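Local coordinates for acyl carrier protein (Thermotoga maritima MSB8, PDB 6LVU), which probably carries the growing acyl chain through fatty acid biosynthesis on a phosphopantetheine arm, at residues E29-D34 with I66-D71. Sequence-based numbering, arbitrary orientation.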
ATOM      1  N   GLU A  29       5.384  -6.049   7.228  1.00 21.86           N
ATOM      2  CA  GLU A  29       4.861  -5.824   8.577  1.00 27.50           C
ATOM      3  C   GLU A  29       4.735  -4.356   8.949  1.00 23.07           C
ATOM      4  O   GLU A  29       4.224  -4.061  10.033  1.00 30.40           O
ATOM      5  CB  GLU A  29       5.747  -6.497   9.637  1.00 25.53           C
ATOM      6  CG  GLU A  29       5.668  -8.019   9.711  1.00 34.69           C
ATOM      7  CD  GLU A  29       6.228  -8.702   8.486  1.00 40.23           C
ATOM      8  OE1 GLU A  29       7.323  -8.296   8.008  1.00 43.14           O
ATOM      9  OE2 GLU A  29       5.564  -9.648   8.004  1.00 40.73           O
ATOM     10  N   ALA A  30       5.226  -3.447   8.111  1.00 20.52           N
ATOM     11  CA  ALA A  30       5.243  -2.028   8.450  1.00 20.35           C
ATOM     12  C   ALA A  30       3.827  -1.461   8.457  1.00 26.12           C
ATOM     13  O   ALA A  30       3.067  -1.645   7.502  1.00 27.72           O
ATOM     14  CB  ALA A  30       6.120  -1.255   7.459  1.00 16.46           C
ATOM     15  N   LYS A  31       3.475  -0.766   9.533  1.00 25.24           N
ATOM     16  CA  LYS A  31       2.207  -0.054   9.595  1.00 24.27           C
ATOM     17  C   LYS A  31       2.382   1.287   8.892  1.00 24.47           C
ATOM     18  O   LYS A  31       3.396   1.970   9.087  1.00 22.26           O
ATOM     19  CB  LYS A  31       1.802   0.116  11.062  1.00 26.00           C
ATOM     20  CG  LYS A  31       1.665  -1.250  11.751  1.00 35.41           C
ATOM     21  CD  LYS A  31       1.645  -1.188  13.273  1.00 37.00           C
ATOM     22  CE  LYS A  31       0.270  -1.391  13.854  1.00 38.02           C
ATOM     23  NZ  LYS A  31      -0.672  -0.294  13.509  1.00 42.20           N
ATOM     24  N   LEU A  32       1.431   1.637   8.018  1.00 24.26           N
ATOM     25  CA  LEU A  32       1.570   2.876   7.252  1.00 24.33           C
ATOM     26  C   LEU A  32       1.770   4.063   8.184  1.00 25.31           C
ATOM     27  O   LEU A  32       2.731   4.828   8.037  1.00 27.41           O
ATOM     28  CB  LEU A  32       0.345   3.117   6.365  1.00 30.52           C
ATOM     29  CG  LEU A  32      -0.053   2.276   5.146  1.00 30.06           C
ATOM     30  CD1 LEU A  32       1.153   1.773   4.345  1.00 21.68           C
ATOM     31  CD2 LEU A  32      -0.949   1.129   5.584  1.00 22.82           C
ATOM     32  N   ILE A  33       0.876   4.229   9.149  1.00 26.27           N
ATOM     33  CA  ILE A  33       0.940   5.383  10.033  1.00 22.83           C
ATOM     34  C   ILE A  33       2.078   5.224  11.033  1.00 28.32           C
ATOM     35  O   ILE A  33       3.029   6.010  11.050  1.00 30.36           O
ATOM     36  CB  ILE A  33      -0.411   5.586  10.732  1.00 26.61           C
ATOM     37  CG1 ILE A  33      -1.511   5.697   9.667  1.00 28.16           C
ATOM     38  CG2 ILE A  33      -0.363   6.828  11.649  1.00 31.56           C
ATOM     39  CD1 ILE A  33      -2.808   6.322  10.153  1.00 33.28           C
ATOM     40  N   ASP A  34       2.026   4.168  11.847  1.00 34.26           N
ATOM     41  CA  ASP A  34       2.895   4.096  13.014  1.00 28.93           C
ATOM     42  C   ASP A  34       4.365   3.998  12.626  1.00 31.70           C
ATOM     43  O   ASP A  34       5.221   4.604  13.278  1.00 34.29           O
ATOM     44  CB  ASP A  34       2.492   2.910  13.879  1.00 32.50           C
ATOM     45  CG  ASP A  34       1.632   3.316  15.059  1.00 43.20           C
ATOM     46  OD1 ASP A  34       1.651   2.598  16.090  1.00 41.90           O
ATOM     47  OD2 ASP A  34       0.937   4.355  14.955  1.00 44.12           O
ATOM     48  N   ILE A  66      -7.144  -1.552   6.303  1.00 32.21           N
ATOM     49  CA  ILE A  66      -5.777  -1.603   5.800  1.00 25.57           C
ATOM     50  C   ILE A  66      -4.863  -0.929   6.812  1.00 30.23           C
ATOM     51  O   ILE A  66      -4.901   0.288   6.989  1.00 32.23           O
ATOM     52  CB  ILE A  66      -5.661  -0.956   4.420  1.00 26.18           C
ATOM     53  CG1 ILE A  66      -6.425  -1.787   3.389  1.00 20.35           C
ATOM     54  CG2 ILE A  66      -4.213  -0.883   4.013  1.00 27.84           C
ATOM     55  CD1 ILE A  66      -6.588  -1.090   2.091  1.00 33.31           C
ATOM     56  N   SER A  67      -4.020  -1.722   7.463  1.00 24.34           N
ATOM     57  CA  SER A  67      -3.135  -1.227   8.504  1.00 20.40           C
ATOM     58  C   SER A  67      -1.666  -1.298   8.127  1.00 20.66           C
ATOM     59  O   SER A  67      -0.913  -0.377   8.443  1.00 22.28           O
ATOM     60  CB  SER A  67      -3.374  -2.025   9.793  1.00 25.05           C
ATOM     61  OG  SER A  67      -2.523  -1.589  10.832  1.00 35.31           O
ATOM     62  N   THR A  68      -1.244  -2.334   7.408  1.00 17.32           N
ATOM     63  CA  THR A  68       0.157  -2.548   7.072  1.00 19.33           C
ATOM     64  C   THR A  68       0.357  -2.593   5.562  1.00 20.79           C
ATOM     65  O   THR A  68      -0.597  -2.643   4.776  1.00 19.65           O
ATOM     66  CB  THR A  68       0.683  -3.859   7.656  1.00 21.72           C
ATOM     67  OG1 THR A  68       0.004  -4.948   7.026  1.00 21.60           O
ATOM     68  CG2 THR A  68       0.463  -3.915   9.138  1.00 18.55           C
ATOM     69  N   VAL A  69       1.631  -2.590   5.168  1.00 17.21           N
ATOM     70  CA  VAL A  69       1.980  -2.768   3.765  1.00 17.15           C
ATOM     71  C   VAL A  69       1.472  -4.113   3.261  1.00 14.51           C
ATOM     72  O   VAL A  69       0.923  -4.210   2.161  1.00 12.65           O
ATOM     73  CB  VAL A  69       3.503  -2.635   3.578  1.00 21.50           C
ATOM     74  CG1 VAL A  69       3.920  -3.053   2.174  1.00 18.53           C
ATOM     75  CG2 VAL A  69       3.938  -1.227   3.865  1.00 24.02           C
ATOM     76  N   GLY A  70       1.629  -5.162   4.076  1.00 16.24           N
ATOM     77  CA  GLY A  70       1.152  -6.480   3.688  1.00 15.17           C
ATOM     78  C   GLY A  70      -0.340  -6.522   3.430  1.00 15.44           C
ATOM     79  O   GLY A  70      -0.799  -7.277   2.566  1.00 17.93           O
ATOM     80  N   ASP A  71      -1.108  -5.702   4.150  1.00 16.79           N
ATOM     81  CA  ASP A  71      -2.551  -5.624   3.917  1.00 14.53           C
ATOM     82  C   ASP A  71      -2.850  -5.152   2.507  1.00 16.66           C
ATOM     83  O   ASP A  71      -3.749  -5.681   1.839  1.00 19.80           O
ATOM     84  CB  ASP A  71      -3.198  -4.663   4.914  1.00 14.98           C
ATOM     85  CG  ASP A  71      -3.371  -5.268   6.282  1.00 19.24           C
ATOM     86  OD1 ASP A  71      -3.324  -6.508   6.383  1.00 17.79           O
ATOM     87  OD2 ASP A  71      -3.566  -4.496   7.255  1.00 19.72           O
TER
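Lys31 and Thr68 face each other as a single antiparallel bridge, a non-hydrogen-bonded pair with their CA atoms 4.1 Å apart. The bonds lie on both flanks of the pair: Val69 N gives its hydrogen to Ala30 O (2.9 Å), nearly in line with the carbonyl, and Leu32 N reaches Ser67 O, tilted slightly from that carbonyl's plane. Within the helical bundle of the acyl carrier protein, this one bridge ties the long loop between helices 4-19 and 42-54 to the start of helix 69-79. The bridge does not extend into a ladder: the short runs Glu29-Leu32 and Ile66-Val69 are 116° apart in direction, far from a regular antiparallel pair.

The same acceptors also receive CA-H...O contacts, from Thr68 CA to Ala30 O and from Lys31 CA to Ser67 O. Thr68 is the N-cap and forms a capping box with Asp71. Its chi1 of 66° sets OG1 between the backbone N and the carbonyl carbon, where it accepts from Asp71 N at 3.2 Å, and turns CG2 to the loop, 3.9 Å from Lys31 CG. An alanine at Thr68 would probably leave Asp71 N without its side-chain acceptor and open a gap beside the Lys31 chain. In return, Asp71 OD2 takes two backbone hydrogens, Ser67 N on its anti lone pair at 2.8 Å and Thr68 N from above the carboxylate plane.

On the buried side, Leu32 and Val69 cross at about a right angle, and both lean on Ile15 of helix 4-19. Val69 CG2 touches Ala30 CB as well as the leucine. Leu32 is about 9 Å, side chain to side chain, from Ser40, the predicted attachment site, unmodified here. Its two methyls part company: CD1 rests 4.1 Å from Val69 CG2, while CD2 lies against Ile66 CG2 and 3.2 Å from Ser67 O.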